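Local coordinates for superoxide dismutase (Methanothermobacter thermautotrophicus, PDB 1MA1), which destroys superoxide by converting it, with protons, to hydrogen peroxide and dioxygen at a single iron ion in each subunit of a homotetramer, at residues K7-P12 with G44-L49; Y16-L21 with E28-H33; K118-A123 with L144-V149. All blocks are in the same frame, centred on the assembly; numbering follows the deposited sequence.

Contact 1. Residues K7-P12 with G44-L49; sequences KFYELP and GANALL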
# COMPACT_ATOMS: atom_id res chain seq x y z
N LYS A 7 -22.36 20.67 -1.88
CA LYS A 7 -23.10 19.48 -2.25
C LYS A 7 -22.38 18.21 -1.78
O LYS A 7 -21.15 18.20 -1.65
CB LYS A 7 -23.32 19.49 -3.76
CG LYS A 7 -24.29 18.44 -4.24
CD LYS A 7 -24.95 18.83 -5.57
CE LYS A 7 -23.94 18.97 -6.69
NZ LYS A 7 -24.59 19.13 -8.01
N PHE A 8 -23.14 17.17 -1.50
CA PHE A 8 -22.63 16.03 -0.74
C PHE A 8 -23.04 14.70 -1.33
O PHE A 8 -23.83 14.63 -2.26
CB PHE A 8 -23.12 16.09 0.71
CG PHE A 8 -22.50 17.21 1.50
CD1 PHE A 8 -21.23 17.07 2.04
CD2 PHE A 8 -23.18 18.42 1.68
CE1 PHE A 8 -20.63 18.12 2.75
CE2 PHE A 8 -22.59 19.48 2.39
CZ PHE A 8 -21.32 19.32 2.92
N TYR A 9 -22.48 13.63 -0.79
CA TYR A 9 -22.77 12.30 -1.28
C TYR A 9 -24.05 11.78 -0.65
O TYR A 9 -24.34 12.07 0.51
CB TYR A 9 -21.61 11.36 -0.97
CG TYR A 9 -20.38 11.60 -1.82
CD1 TYR A 9 -20.37 11.24 -3.17
CD2 TYR A 9 -19.22 12.16 -1.27
CE1 TYR A 9 -19.25 11.44 -3.95
CE2 TYR A 9 -18.09 12.36 -2.05
CZ TYR A 9 -18.11 12.00 -3.38
OH TYR A 9 -17.01 12.24 -4.17
N GLU A 10 -24.82 11.01 -1.42
CA GLU A 10 -25.95 10.26 -0.86
C GLU A 10 -25.94 8.80 -1.27
O GLU A 10 -25.46 8.44 -2.35
CB GLU A 10 -27.25 10.92 -1.30
CG GLU A 10 -27.46 12.28 -0.67
CD GLU A 10 -28.62 13.03 -1.27
OE1 GLU A 10 -28.99 14.10 -0.73
OE2 GLU A 10 -29.16 12.54 -2.29
N LEU A 11 -26.47 7.94 -0.40
CA LEU A 11 -26.63 6.53 -0.75
C LEU A 11 -27.58 6.41 -1.93
O LEU A 11 -28.75 6.79 -1.84
CB LEU A 11 -27.19 5.75 0.43
CG LEU A 11 -27.22 4.23 0.24
CD1 LEU A 11 -25.78 3.70 0.14
CD2 LEU A 11 -27.97 3.56 1.39
N PRO A 12 -27.10 5.90 -3.07
CA PRO A 12 -27.98 5.67 -4.21
C PRO A 12 -28.92 4.52 -3.94
O PRO A 12 -28.56 3.56 -3.25
CB PRO A 12 -27.01 5.38 -5.34
CG PRO A 12 -25.91 4.66 -4.63
CD PRO A 12 -25.72 5.46 -3.36
N GLY A 44 -18.36 8.59 5.42
CA GLY A 44 -16.93 8.83 5.51
C GLY A 44 -16.54 10.01 4.65
O GLY A 44 -15.92 10.98 5.12
N ALA A 45 -16.91 9.94 3.38
CA ALA A 45 -16.56 10.95 2.41
C ALA A 45 -17.15 12.30 2.81
O ALA A 45 -16.49 13.33 2.69
CB ALA A 45 -17.05 10.54 1.03
N ASN A 46 -18.39 12.30 3.30
CA ASN A 46 -19.03 13.56 3.66
C ASN A 46 -18.39 14.21 4.90
O ASN A 46 -18.18 15.42 4.94
CB ASN A 46 -20.53 13.37 3.91
CG ASN A 46 -21.33 13.23 2.61
OD1 ASN A 46 -20.96 13.78 1.56
ND2 ASN A 46 -22.44 12.52 2.69
N ALA A 47 -18.07 13.40 5.91
CA ALA A 47 -17.46 13.94 7.11
C ALA A 47 -16.21 14.66 6.72
O ALA A 47 -15.88 15.70 7.27
CB ALA A 47 -17.13 12.84 8.08
N LEU A 48 -15.50 14.09 5.76
CA LEU A 48 -14.19 14.58 5.38
C LEU A 48 -14.34 15.85 4.57
O LEU A 48 -13.59 16.81 4.74
CB LEU A 48 -13.46 13.52 4.58
CG LEU A 48 -12.03 13.82 4.20
CD1 LEU A 48 -11.21 14.13 5.43
CD2 LEU A 48 -11.48 12.61 3.50
N LEU A 49 -15.33 15.87 3.68
CA LEU A 49 -15.61 17.06 2.92
C LEU A 49 -15.90 18.22 3.86
O LEU A 49 -15.38 19.31 3.69
CB LEU A 49 -16.79 16.85 1.98
CG LEU A 49 -16.55 15.93 0.78
CD1 LEU A 49 -17.80 15.83 -0.07
CD2 LEU A 49 -15.41 16.47 -0.05

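Contact 2. Residues Y16-L21 with E28-H33; sequences YPYDAL and EQLTIH. With FE (Fe (III) ion), chain G.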
# COMPACT_ATOMS: atom_id res chain seq x y z
N TYR A 16 -33.10 -2.19 -8.16
CA TYR A 16 -33.91 -3.40 -8.02
C TYR A 16 -34.08 -3.75 -6.55
O TYR A 16 -33.31 -3.31 -5.71
CB TYR A 16 -33.27 -4.59 -8.77
CG TYR A 16 -31.77 -4.73 -8.58
CD1 TYR A 16 -31.22 -4.92 -7.31
CD2 TYR A 16 -30.90 -4.61 -9.65
CE1 TYR A 16 -29.84 -4.98 -7.12
CE2 TYR A 16 -29.53 -4.66 -9.49
CZ TYR A 16 -29.00 -4.84 -8.23
OH TYR A 16 -27.63 -4.84 -8.07
N PRO A 17 -35.11 -4.56 -6.22
CA PRO A 17 -35.38 -4.93 -4.83
C PRO A 17 -34.31 -5.83 -4.23
O PRO A 17 -33.62 -6.55 -4.96
CB PRO A 17 -36.74 -5.61 -4.90
CG PRO A 17 -36.78 -6.17 -6.26
CD PRO A 17 -36.15 -5.09 -7.11
N TYR A 18 -34.19 -5.79 -2.90
CA TYR A 18 -33.10 -6.46 -2.20
C TYR A 18 -33.08 -7.97 -2.40
O TYR A 18 -32.12 -8.64 -2.05
CB TYR A 18 -33.17 -6.14 -0.69
CG TYR A 18 -32.69 -4.74 -0.34
CD1 TYR A 18 -31.41 -4.31 -0.66
CD2 TYR A 18 -33.54 -3.83 0.28
CE1 TYR A 18 -30.98 -3.00 -0.39
CE2 TYR A 18 -33.13 -2.51 0.56
CZ TYR A 18 -31.84 -2.10 0.22
OH TYR A 18 -31.44 -0.80 0.44
N ASP A 19 -34.14 -8.52 -2.97
CA ASP A 19 -34.16 -9.96 -3.20
C ASP A 19 -34.07 -10.23 -4.69
O ASP A 19 -34.27 -11.35 -5.14
CB ASP A 19 -35.44 -10.57 -2.62
CG ASP A 19 -36.71 -10.18 -3.39
OD1 ASP A 19 -36.70 -9.17 -4.15
OD2 ASP A 19 -37.73 -10.90 -3.23
N ALA A 20 -33.74 -9.19 -5.46
CA ALA A 20 -33.71 -9.32 -6.91
C ALA A 20 -32.60 -10.27 -7.40
O ALA A 20 -32.62 -10.73 -8.54
CB ALA A 20 -33.55 -7.93 -7.57
N LEU A 21 -31.64 -10.57 -6.53
CA LEU A 21 -30.40 -11.20 -6.98
C LEU A 21 -30.25 -12.60 -6.40
O LEU A 21 -29.24 -13.27 -6.62
CB LEU A 21 -29.20 -10.35 -6.55
CG LEU A 21 -29.16 -8.90 -7.01
CD1 LEU A 21 -27.80 -8.32 -6.62
CD2 LEU A 21 -29.40 -8.80 -8.51
N GLU A 28 -30.57 -10.83 2.52
CA GLU A 28 -29.85 -10.39 3.72
C GLU A 28 -28.48 -9.84 3.32
O GLU A 28 -28.10 -8.74 3.73
CB GLU A 28 -29.65 -11.54 4.69
CG GLU A 28 -29.35 -11.08 6.12
CD GLU A 28 -28.72 -12.16 6.99
OE1 GLU A 28 -29.18 -13.33 6.93
OE2 GLU A 28 -27.76 -11.83 7.73
N GLN A 29 -27.75 -10.62 2.52
CA GLN A 29 -26.41 -10.24 2.07
C GLN A 29 -26.42 -8.86 1.40
O GLN A 29 -25.59 -8.01 1.70
CB GLN A 29 -25.87 -11.28 1.08
CG GLN A 29 -24.42 -11.02 0.67
CD GLN A 29 -23.46 -11.09 1.84
OE1 GLN A 29 -22.92 -12.16 2.17
NE2 GLN A 29 -23.26 -9.96 2.51
N LEU A 30 -27.38 -8.66 0.50
CA LEU A 30 -27.46 -7.44 -0.29
C LEU A 30 -27.85 -6.25 0.58
O LEU A 30 -27.34 -5.14 0.42
CB LEU A 30 -28.49 -7.62 -1.40
CG LEU A 30 -28.24 -6.94 -2.74
CD1 LEU A 30 -29.52 -6.99 -3.56
CD2 LEU A 30 -27.81 -5.51 -2.53
N THR A 31 -28.76 -6.48 1.52
CA THR A 31 -29.32 -5.39 2.29
C THR A 31 -28.27 -4.75 3.17
O THR A 31 -28.16 -3.52 3.25
CB THR A 31 -30.45 -5.90 3.16
OG1 THR A 31 -31.46 -6.47 2.32
CG2 THR A 31 -31.03 -4.77 3.99
N ILE A 32 -27.49 -5.57 3.84
CA ILE A 32 -26.48 -5.03 4.73
C ILE A 32 -25.24 -4.46 4.00
O ILE A 32 -24.68 -3.45 4.45
CB ILE A 32 -26.11 -6.10 5.82
CG1 ILE A 32 -24.82 -5.70 6.53
CG2 ILE A 32 -26.01 -7.47 5.20
CD1 ILE A 32 -24.41 -6.66 7.64
N HIS A 33 -24.83 -5.07 2.88
CA HIS A 33 -23.77 -4.51 2.03
C HIS A 33 -24.16 -3.09 1.65
O HIS A 33 -23.35 -2.16 1.76
CB HIS A 33 -23.59 -5.35 0.74
CG HIS A 33 -22.33 -5.08 -0.03
ND1 HIS A 33 -21.88 -5.92 -1.02
CD2 HIS A 33 -21.40 -4.08 0.04
CE1 HIS A 33 -20.74 -5.47 -1.52
NE2 HIS A 33 -20.42 -4.35 -0.89
FE FE G . -18.46 -3.70 -0.42
O HOH W 1 -16.71 -2.94 -0.30

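Contact 3. Residues K118-A123 with L144-V149; sequences KEFSQA and LFIMQV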
# COMPACT_ATOMS: atom_id res chain seq x y z
N LYS A 118 -12.19 -16.23 -16.91
CA LYS A 118 -11.30 -16.95 -16.01
C LYS A 118 -10.28 -16.00 -15.40
O LYS A 118 -10.06 -16.02 -14.19
CB LYS A 118 -10.57 -18.04 -16.79
CG LYS A 118 -9.58 -18.84 -15.95
CD LYS A 118 -8.63 -19.60 -16.88
CE LYS A 118 -7.67 -20.47 -16.11
NZ LYS A 118 -6.73 -21.12 -17.04
N GLU A 119 -9.66 -15.17 -16.23
CA GLU A 119 -8.71 -14.19 -15.75
C GLU A 119 -9.37 -13.23 -14.76
O GLU A 119 -8.82 -12.96 -13.69
CB GLU A 119 -8.10 -13.41 -16.92
CG GLU A 119 -6.99 -14.13 -17.65
CD GLU A 119 -6.32 -13.27 -18.70
OE1 GLU A 119 -6.28 -12.04 -18.50
OE2 GLU A 119 -5.81 -13.82 -19.72
N PHE A 120 -10.56 -12.73 -15.12
CA PHE A 120 -11.29 -11.80 -14.25
C PHE A 120 -11.61 -12.48 -12.92
O PHE A 120 -11.58 -11.84 -11.86
CB PHE A 120 -12.59 -11.36 -14.91
CG PHE A 120 -13.21 -10.15 -14.28
CD1 PHE A 120 -12.73 -8.87 -14.57
CD2 PHE A 120 -14.27 -10.28 -13.38
CE1 PHE A 120 -13.29 -7.75 -13.97
CE2 PHE A 120 -14.84 -9.16 -12.78
CZ PHE A 120 -14.35 -7.89 -13.07
N SER A 121 -11.92 -13.77 -12.98
CA SER A 121 -12.21 -14.55 -11.79
C SER A 121 -10.98 -14.75 -10.90
O SER A 121 -11.09 -14.67 -9.67
CB SER A 121 -12.80 -15.90 -12.18
OG SER A 121 -14.12 -15.75 -12.71
N GLN A 122 -9.82 -14.99 -11.52
CA GLN A 122 -8.59 -15.08 -10.76
C GLN A 122 -8.26 -13.75 -10.10
O GLN A 122 -7.75 -13.70 -8.97
CB GLN A 122 -7.43 -15.47 -11.65
CG GLN A 122 -7.51 -16.82 -12.31
CD GLN A 122 -6.19 -17.18 -13.00
OE1 GLN A 122 -6.19 -17.90 -14.00
NE2 GLN A 122 -5.07 -16.69 -12.47
N ALA A 123 -8.55 -12.67 -10.82
CA ALA A 123 -8.30 -11.32 -10.31
C ALA A 123 -9.12 -11.09 -9.06
O ALA A 123 -8.62 -10.50 -8.11
CB ALA A 123 -8.64 -10.30 -11.35
N LEU A 144 -8.64 -3.71 -23.68
CA LEU A 144 -9.24 -3.92 -22.37
C LEU A 144 -8.18 -4.34 -21.37
O LEU A 144 -7.37 -5.22 -21.66
CB LEU A 144 -10.33 -5.00 -22.44
CG LEU A 144 -11.59 -4.67 -23.27
CD1 LEU A 144 -12.42 -5.93 -23.45
CD2 LEU A 144 -12.40 -3.52 -22.59
N PHE A 145 -8.18 -3.70 -20.21
CA PHE A 145 -7.32 -4.08 -19.08
C PHE A 145 -8.18 -4.55 -17.92
O PHE A 145 -9.28 -4.05 -17.70
CB PHE A 145 -6.49 -2.87 -18.59
CG PHE A 145 -5.38 -2.46 -19.51
CD1 PHE A 145 -4.72 -1.25 -19.31
CD2 PHE A 145 -4.97 -3.28 -20.56
CE1 PHE A 145 -3.67 -0.86 -20.14
CE2 PHE A 145 -3.91 -2.89 -21.41
CZ PHE A 145 -3.26 -1.68 -21.20
N ILE A 146 -7.67 -5.51 -17.17
CA ILE A 146 -8.21 -5.78 -15.84
C ILE A 146 -7.30 -5.14 -14.78
O ILE A 146 -6.08 -5.22 -14.87
CB ILE A 146 -8.33 -7.31 -15.61
CG1 ILE A 146 -9.19 -7.93 -16.71
CG2 ILE A 146 -8.91 -7.60 -14.21
CD1 ILE A 146 -9.40 -9.44 -16.57
N MET A 147 -7.89 -4.50 -13.78
CA MET A 147 -7.09 -4.17 -12.60
C MET A 147 -7.59 -4.81 -11.32
O MET A 147 -8.79 -5.03 -11.15
CB MET A 147 -6.93 -2.64 -12.42
CG MET A 147 -8.06 -1.77 -12.97
SD MET A 147 -7.83 0.05 -12.77
CE MET A 147 -6.83 0.32 -14.04
N GLN A 148 -6.66 -5.15 -10.43
CA GLN A 148 -7.04 -5.72 -9.14
C GLN A 148 -6.85 -4.67 -8.08
O GLN A 148 -5.73 -4.37 -7.71
CB GLN A 148 -6.17 -6.93 -8.82
CG GLN A 148 -6.61 -7.66 -7.59
CD GLN A 148 -5.59 -8.66 -7.13
OE1 GLN A 148 -4.55 -8.30 -6.58
NE2 GLN A 148 -5.88 -9.94 -7.37
N VAL A 149 -7.95 -4.10 -7.60
CA VAL A 149 -7.90 -3.01 -6.65
C VAL A 149 -7.91 -3.56 -5.23
O VAL A 149 -8.81 -4.32 -4.89
CB VAL A 149 -9.10 -2.11 -6.78
CG1 VAL A 149 -9.00 -0.98 -5.74
CG2 VAL A 149 -9.19 -1.59 -8.23

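Contact 1. Residues K7-P12 with G44-L49
In the alpha-hairpin domain of this iron superoxide dismutase, the extended N-terminal segment K7-P12 runs past one side of helix 27-57. The side chain of N46 makes the polar link. Its CB leaves the helix with CG anti to the carbonyl carbon (chi1 -77°). CG faces the backbone N and O of Y9, and the two ends of the amide split the work. N46 OD1 accepts the N-H of Y9 at 2.8 Å from Y9 N, in the carbonyl plane and on a lone pair. N46 ND2 gives a hydrogen to Y9 O at 2.9 Å, coming from above the Y9 carbonyl plane rather than along a lone pair. Both bonds are nearly straight, so one amide grips both polar backbone atoms of a single residue and its rotation is fixed. N46 OD1 also lies at the edge of the F8 ring, 3.3 Å from F8 CD1, with ring and amide planes 83° apart.

The Y9 side chain turns into the buried side. Y9 CD2 packs on A45 CB at 3.6 Å, and Y9 CE2 meets L49 CD1 at 4.0 Å. Y78 and V75 of helix 64-86 add to this packing, so Y9 joins both arms of the hairpin. The second subunit lies close by: its R143 makes a cation-pi contact with F8. On the helix side, F8 CE1 reaches L49 CB at 4.1 Å.

Contact 2. Residues Y16-L21 with E28-H33
This is a mainly apolar, partly buried contact within the alpha-hairpin domain, between the loop before helix 27-57 and the first turns of that helix. The loop segment holds a type I beta turn from P17 to A20, closed by the hydrogen bond from A20 N to P17 O. L30 points from the helix toward the loop. Its CD1 does most of the touching. L30 CD1 lies 3.8 Å from L21 CD1, with the two side chains crossing at about a right angle, and 4.1 Å from Y16 CE1. L30 CD1 also sits 3.4 Å from the backbone oxygen Y18 O. L21 in turn lays CD2 over one face of the Y16 ring. The Y16 hydroxyl is hydrogen-bonded to W85 O.

Y18 packs against T31 and L30. One face of its ring is over T31 CB, offset toward the rim, while L30 CD2 comes at the ring edge, 4.2 Å from Y18 CD1. T31 OG1 is 3.4 Å from Y18 CG and is hydrogen-bonded to R27 O. At the far end of the ring, Y18 OH is hydrogen-bonded to H34 and Q35.

The same helical segment carries an iron ligand. H33 has CG anti to the backbone N (chi1 -166°), and its ring reaches the iron. H81, D167 and H171 complete the protein ligands, and W85 meets the H33 ring edge-to-face. H33 NE2 binds FE at 2.1 Å, and a water binds FE at 1.9 Å.

Contact 3. Residues K118-A123 with L144-V149
Helix 113-125 packs here against strand 143-150, an outer strand, within this chain, of the antiparallel three-stranded sheet in the C-terminal domain. The two segments run nearly parallel, with 15° between their directions and 8.9 Å between their axes.

The tight part is built on I146, which points at the helix. Its CG1 is anti to the carbonyl carbon (chi1 -56°). With the chain extended beyond CG1, I146 CD1 reaches the helix backbone, 3.8 Å from F120 N. The same methyl, I146 CD1, lies in the plane of the F120 ring, at its edge, 3.9 Å from F120 CD1. The other branch, I146 CG2, meets A123 CB at 3.9 Å. F120 continues into the core of the domain, where A133, L164 and L166 of the other two strands touch it.

Around this core the contact is looser and more polar, and the second subunit is near. E119 gives this contact little more than CB, 4.2 Å from I146 CD1. Its carboxylate forms salt bridges with R115 and with R56 of the second subunit. Q122 scarcely touches the strand. It packs on I64 of the second subunit, and K118 makes a long, weak ion pair with D61 there.

One polar bond joins helix and strand at the later end of both segments. Q148 stretches out with CG anti to the backbone N, and its NE2 donates to a lone pair of A123 O at 2.9 Å.

Overall arrangement
Contacts 1 and 2 both pack the N-terminal loop on helix 27-57, and contact 2 falls within the stretch of chain that contact 1 spans. Their centres are 22 Å apart. Contact 3 belongs to the C-terminal domain; its centre is 29 Å from that of contact 1, on the opposite side of the chain's centre, and 25 Å from that of contact 2. Contact 2 alone holds an iron ligand. The other two lie farther out. The side chain of Y9 is about 11 Å from that of H81. The side chain of F120 is about 14 Å from the bound FE. Contacts 1 and 3 both touch the second subunit, and F145 packs on Y9 of that subunit.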